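Local structure of transferrin (Manduca sexta, 6WB6) at residues F425-V439 and F575-W588. The protein binds and transports ferric iron, taking up a single Fe(3+) ion per molecule together with a carbonate anion. Numbering follows the deposited sequence.
Sequences FHEVYGELKTPNYAV and FATCNVAMAPSRTW
Phe425 O accepts Trp588 N (2.9 Å), and Glu427 N donates to Arg586 O, in the first of two antiparallel pairings. In the second, Ala583 N reaches Asn436 O and Ala438 N reaches Ala581 O. Ala438 O takes Val580 N at 2.8 Å and Ala581 N weakly, at a classic beta bulge.

Beside the first pairing, Ser585 OG donates to Glu427 O (2.7 Å). Between the pairings, a water joins Asn436 ND2 to Pro584 O.

Aromatic packing differs at the two ends. The Phe425 and Trp588 planes lie 14° apart but slid, and Trp588 CB sits over the Phe425 face. The Tyr437 ring is sandwiched: Ala576 CA lies over its centre, and chi1 of -170° puts Met582 CG on the opposite face. Met582 SD lies oblique to this ring, a Met-aromatic contact. Tyr437 CD1 meets the Phe575 ring edge at CD2 (3.9 Å).

Glu427 OE2 and Arg586 NH1 stay 4.5 Å apart, beyond a salt bridge. Glu427 OE2 takes Asn633 N; Arg586 NE is salt-bridged to Asp408.

Both chains pass from one sheet to another, consistent with a transferrin lobe's interdomain strands. Main-chain bonds fix the register of both pairings; ring contacts hold side chains at each end.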
loop_
_atom_site.group_PDB
_atom_site.type_symbol
_atom_site.label_atom_id
_atom_site.label_comp_id
_atom_site.label_asym_id
_atom_site.label_seq_id
_atom_site.Cartn_x
_atom_site.Cartn_y
_atom_site.Cartn_z
ATOM N N PHE A 425 10.243 1.984 8.980
ATOM C CA PHE A 425 8.825 1.649 9.079
ATOM C C PHE A 425 8.727 0.230 9.608
ATOM O O PHE A 425 9.695 -0.542 9.553
ATOM C CB PHE A 425 8.113 1.784 7.740
ATOM C CG PHE A 425 8.649 0.871 6.674
ATOM C CD1 PHE A 425 9.684 1.277 5.851
ATOM C CD2 PHE A 425 8.131 -0.404 6.512
ATOM C CE1 PHE A 425 10.192 0.434 4.882
ATOM C CE2 PHE A 425 8.639 -1.244 5.544
ATOM C CZ PHE A 425 9.665 -0.826 4.727
ATOM N N HIS A 426 7.557 -0.083 10.150
ATOM C CA HIS A 426 7.306 -1.333 10.843
ATOM C C HIS A 426 5.927 -1.847 10.450
ATOM O O HIS A 426 5.107 -1.119 9.868
ATOM C CB HIS A 426 7.389 -1.137 12.353
ATOM C CG HIS A 426 6.406 -0.137 12.859
ATOM N ND1 HIS A 426 6.748 1.166 13.148
ATOM C CD2 HIS A 426 5.074 -0.238 13.091
ATOM C CE1 HIS A 426 5.677 1.812 13.573
ATOM N NE2 HIS A 426 4.647 0.982 13.540
ATOM N N GLU A 427 5.684 -3.122 10.786
ATOM C CA GLU A 427 4.397 -3.760 10.572
ATOM C C GLU A 427 3.388 -3.315 11.612
ATOM O O GLU A 427 3.724 -3.051 12.769
ATOM C CB GLU A 427 4.529 -5.287 10.616
ATOM C CG GLU A 427 5.161 -5.840 9.374
ATOM C CD GLU A 427 5.210 -7.356 9.311
ATOM O OE1 GLU A 427 4.966 -8.035 10.333
ATOM O OE2 GLU A 427 5.539 -7.852 8.233
ATOM N N VAL A 428 2.147 -3.184 11.174
ATOM C CA VAL A 428 1.039 -3.014 12.094
ATOM C C VAL A 428 0.062 -4.162 11.880
ATOM O O VAL A 428 0.012 -4.787 10.819
ATOM C CB VAL A 428 0.338 -1.649 11.934
ATOM C CG1 VAL A 428 1.260 -0.550 12.388
ATOM C CG2 VAL A 428 -0.138 -1.433 10.513
ATOM N N TYR A 429 -0.736 -4.419 12.908
ATOM C CA TYR A 429 -1.539 -5.628 12.960
ATOM C C TYR A 429 -2.957 -5.305 13.414
ATOM O O TYR A 429 -3.271 -4.187 13.825
ATOM C CB TYR A 429 -0.896 -6.648 13.887
ATOM C CG TYR A 429 0.549 -6.889 13.592
ATOM C CD1 TYR A 429 0.932 -7.612 12.480
ATOM C CD2 TYR A 429 1.536 -6.394 14.425
ATOM C CE1 TYR A 429 2.257 -7.852 12.205
ATOM C CE2 TYR A 429 2.882 -6.634 14.153
ATOM C CZ TYR A 429 3.225 -7.363 13.042
ATOM O OH TYR A 429 4.531 -7.614 12.724
ATOM N N GLY A 430 -3.823 -6.307 13.310
ATOM C CA GLY A 430 -5.196 -6.161 13.754
ATOM C C GLY A 430 -6.049 -5.284 12.863
ATOM O O GLY A 430 -5.567 -4.683 11.891
ATOM N N GLU A 431 -7.345 -5.218 13.191
ATOM C CA GLU A 431 -8.261 -4.323 12.495
ATOM C C GLU A 431 -7.972 -2.859 12.800
ATOM O O GLU A 431 -8.297 -1.986 11.984
ATOM C CB GLU A 431 -9.702 -4.664 12.875
ATOM N N LEU A 432 -7.344 -2.582 13.938
ATOM C CA LEU A 432 -6.932 -1.240 14.329
ATOM C C LEU A 432 -5.580 -0.827 13.745
ATOM O O LEU A 432 -5.139 0.299 13.996
ATOM C CB LEU A 432 -6.888 -1.156 15.858
ATOM C CG LEU A 432 -8.226 -1.481 16.533
ATOM C CD1 LEU A 432 -8.061 -2.506 17.649
ATOM C CD2 LEU A 432 -8.869 -0.210 17.067
ATOM N N LYS A 433 -4.928 -1.696 12.966
ATOM C CA LYS A 433 -3.660 -1.383 12.307
ATOM C C LYS A 433 -2.703 -0.712 13.292
ATOM O O LYS A 433 -2.493 0.500 13.269
ATOM C CB LYS A 433 -3.913 -0.522 11.065
ATOM C CG LYS A 433 -5.038 -1.094 10.183
ATOM C CD LYS A 433 -4.916 -0.761 8.710
ATOM C CE LYS A 433 -5.953 -1.574 7.917
ATOM N NZ LYS A 433 -5.842 -1.408 6.427
ATOM N N THR A 434 -2.129 -1.524 14.165
ATOM C CA THR A 434 -1.452 -1.123 15.385
ATOM C C THR A 434 -0.338 -2.130 15.638
ATOM O O THR A 434 -0.557 -3.320 15.384
ATOM C CB THR A 434 -2.491 -1.149 16.507
ATOM O OG1 THR A 434 -3.214 0.094 16.545
ATOM C CG2 THR A 434 -1.876 -1.422 17.799
ATOM N N PRO A 435 0.844 -1.730 16.118
ATOM C CA PRO A 435 1.809 -2.755 16.542
ATOM C C PRO A 435 1.232 -3.536 17.705
ATOM O O PRO A 435 0.259 -3.116 18.325
ATOM C CB PRO A 435 3.041 -1.955 16.966
ATOM C CG PRO A 435 2.821 -0.574 16.414
ATOM C CD PRO A 435 1.360 -0.373 16.372
ATOM N N ASN A 436 1.823 -4.691 17.992
ATOM C CA ASN A 436 1.481 -5.380 19.227
ATOM C C ASN A 436 1.959 -4.562 20.415
ATOM O O ASN A 436 2.917 -3.791 20.314
ATOM C CB ASN A 436 2.115 -6.759 19.275
ATOM C CG ASN A 436 1.542 -7.691 18.232
ATOM O OD1 ASN A 436 0.323 -7.756 18.042
ATOM N ND2 ASN A 436 2.419 -8.372 17.513
ATOM N N TYR A 437 1.286 -4.741 21.547
ATOM C CA TYR A 437 1.711 -4.160 22.811
ATOM C C TYR A 437 1.921 -5.244 23.854
ATOM O O TYR A 437 1.145 -6.203 23.948
ATOM C CB TYR A 437 0.687 -3.160 23.336
ATOM C CG TYR A 437 0.693 -1.866 22.570
ATOM C CD1 TYR A 437 0.328 -1.830 21.234
ATOM C CD2 TYR A 437 1.080 -0.691 23.171
ATOM C CE1 TYR A 437 0.342 -0.646 20.533
ATOM C CE2 TYR A 437 1.094 0.493 22.482
ATOM C CZ TYR A 437 0.725 0.511 21.166
ATOM O OH TYR A 437 0.726 1.690 20.468
ATOM N N ALA A 438 2.969 -5.075 24.640
ATOM C CA ALA A 438 3.092 -5.836 25.870
ATOM C C ALA A 438 2.129 -5.261 26.897
ATOM O O ALA A 438 2.151 -4.057 27.183
ATOM C CB ALA A 438 4.525 -5.794 26.394
ATOM N N VAL A 439 1.262 -6.103 27.444
ATOM C CA VAL A 439 0.256 -5.623 28.377
ATOM C C VAL A 439 0.340 -6.435 29.654
ATOM O O VAL A 439 1.112 -7.389 29.766
ATOM C CB VAL A 439 -1.172 -5.664 27.805
ATOM C CG1 VAL A 439 -1.192 -4.998 26.448
ATOM C CG2 VAL A 439 -1.706 -7.088 27.722
ATOM N N PHE A 575 -5.616 -2.089 24.815
ATOM C CA PHE A 575 -4.184 -2.294 25.022
ATOM C C PHE A 575 -3.321 -1.176 24.440
ATOM O O PHE A 575 -2.307 -0.815 25.048
ATOM C CB PHE A 575 -3.756 -3.651 24.444
ATOM C CG PHE A 575 -4.064 -3.819 22.991
ATOM C CD1 PHE A 575 -5.284 -4.306 22.583
ATOM C CD2 PHE A 575 -3.126 -3.482 22.029
ATOM C CE1 PHE A 575 -5.576 -4.454 21.239
ATOM C CE2 PHE A 575 -3.402 -3.636 20.692
ATOM C CZ PHE A 575 -4.630 -4.121 20.290
ATOM N N ALA A 576 -3.706 -0.588 23.297
ATOM C CA ALA A 576 -2.870 0.454 22.702
ATOM C C ALA A 576 -2.664 1.655 23.626
ATOM O O ALA A 576 -1.735 2.428 23.398
ATOM C CB ALA A 576 -3.445 0.945 21.373
ATOM N N THR A 577 -3.479 1.825 24.671
ATOM C CA THR A 577 -3.257 2.903 25.632
ATOM C C THR A 577 -3.239 2.414 27.080
ATOM O O THR A 577 -3.141 3.237 28.002
ATOM C CB THR A 577 -4.324 3.998 25.470
ATOM O OG1 THR A 577 -5.607 3.472 25.826
ATOM C CG2 THR A 577 -4.351 4.510 24.034
ATOM N N CYS A 578 -3.318 1.103 27.300
ATOM C CA CYS A 578 -3.358 0.486 28.630
ATOM C C CYS A 578 -2.422 -0.714 28.542
ATOM O O CYS A 578 -2.849 -1.808 28.157
ATOM C CB CYS A 578 -4.767 0.054 29.029
ATOM S SG CYS A 578 -4.846 -0.629 30.711
ATOM N N ASN A 579 -1.156 -0.500 28.884
ATOM C CA ASN A 579 -0.124 -1.444 28.496
ATOM C C ASN A 579 1.106 -1.221 29.360
ATOM O O ASN A 579 1.145 -0.326 30.205
ATOM C CB ASN A 579 0.235 -1.279 27.025
ATOM C CG ASN A 579 0.687 0.147 26.692
ATOM O OD1 ASN A 579 1.762 0.589 27.118
ATOM N ND2 ASN A 579 -0.136 0.869 25.925
ATOM N N VAL A 580 2.121 -2.037 29.111
ATOM C CA VAL A 580 3.437 -1.849 29.680
ATOM C C VAL A 580 4.365 -1.172 28.690
ATOM O O VAL A 580 4.985 -0.160 29.007
ATOM C CB VAL A 580 4.026 -3.196 30.145
ATOM C CG1 VAL A 580 5.286 -2.938 30.952
ATOM C CG2 VAL A 580 3.006 -3.975 30.944
ATOM N N ALA A 581 4.478 -1.732 27.490
ATOM C CA ALA A 581 5.280 -1.137 26.437
ATOM C C ALA A 581 4.697 -1.544 25.103
ATOM O O ALA A 581 4.111 -2.624 24.965
ATOM C CB ALA A 581 6.758 -1.583 26.508
ATOM N N MET A 582 4.895 -0.688 24.115
ATOM C CA MET A 582 4.679 -1.099 22.746
ATOM C C MET A 582 5.712 -2.153 22.370
ATOM O O MET A 582 6.866 -2.094 22.804
ATOM C CB MET A 582 4.782 0.101 21.815
ATOM C CG MET A 582 4.331 -0.220 20.408
ATOM S SD MET A 582 4.392 1.212 19.341
ATOM C CE MET A 582 6.102 1.121 18.894
ATOM N N ALA A 583 5.296 -3.109 21.582
ATOM C CA ALA A 583 6.131 -4.237 21.227
ATOM C C ALA A 583 6.799 -3.988 19.890
ATOM O O ALA A 583 6.134 -3.546 18.946
ATOM C CB ALA A 583 5.301 -5.515 21.165
ATOM N N PRO A 584 8.098 -4.233 19.745
ATOM C CA PRO A 584 8.703 -4.101 18.415
ATOM C C PRO A 584 8.094 -5.129 17.482
ATOM O O PRO A 584 8.071 -6.320 17.784
ATOM C CB PRO A 584 10.195 -4.347 18.671
ATOM C CG PRO A 584 10.233 -5.119 19.931
ATOM C CD PRO A 584 9.072 -4.671 20.754
ATOM N N SER A 585 7.542 -4.648 16.375
ATOM C CA SER A 585 7.035 -5.496 15.307
ATOM C C SER A 585 8.105 -5.584 14.241
ATOM O O SER A 585 9.031 -4.775 14.218
ATOM C CB SER A 585 5.755 -4.928 14.683
ATOM O OG SER A 585 6.052 -3.886 13.771
ATOM N N ARG A 586 7.980 -6.565 13.350
ATOM C CA ARG A 586 8.926 -6.637 12.251
ATOM C C ARG A 586 9.154 -5.232 11.713
ATOM O O ARG A 586 8.200 -4.519 11.390
ATOM C CB ARG A 586 8.420 -7.541 11.136
ATOM C CG ARG A 586 9.252 -7.468 9.899
ATOM C CD ARG A 586 8.944 -8.619 8.943
ATOM N NE ARG A 586 9.324 -9.901 9.516
ATOM C CZ ARG A 586 9.082 -11.085 8.951
ATOM N NH1 ARG A 586 8.467 -11.179 7.777
ATOM N NH2 ARG A 586 9.463 -12.185 9.562
ATOM N N THR A 587 10.425 -4.845 11.630
ATOM C CA THR A 587 10.857 -3.477 11.357
ATOM C C THR A 587 11.900 -3.471 10.254
ATOM O O THR A 587 12.815 -4.302 10.261
ATOM C CB THR A 587 11.490 -2.853 12.572
ATOM O OG1 THR A 587 10.539 -2.787 13.632
ATOM C CG2 THR A 587 11.972 -1.490 12.240
ATOM N N TRP A 588 11.787 -2.516 9.337
ATOM C CA TRP A 588 12.784 -2.319 8.297
ATOM C C TRP A 588 13.707 -1.187 8.706
ATOM O O TRP A 588 13.247 -0.122 9.145
ATOM C CB TRP A 588 12.129 -2.054 6.936
ATOM C CG TRP A 588 11.490 -3.312 6.428
ATOM C CD1 TRP A 588 11.974 -4.145 5.477
ATOM C CD2 TRP A 588 10.229 -3.882 6.863
ATOM N NE1 TRP A 588 11.110 -5.203 5.286
ATOM C CE2 TRP A 588 10.040 -5.071 6.135
ATOM C CE3 TRP A 588 9.251 -3.500 7.793
ATOM C CZ2 TRP A 588 8.920 -5.890 6.313
ATOM C CZ3 TRP A 588 8.123 -4.316 7.957
ATOM C CH2 TRP A 588 7.980 -5.497 7.234
HETATM O O HOH W 1 5.451 -8.270 18.224
#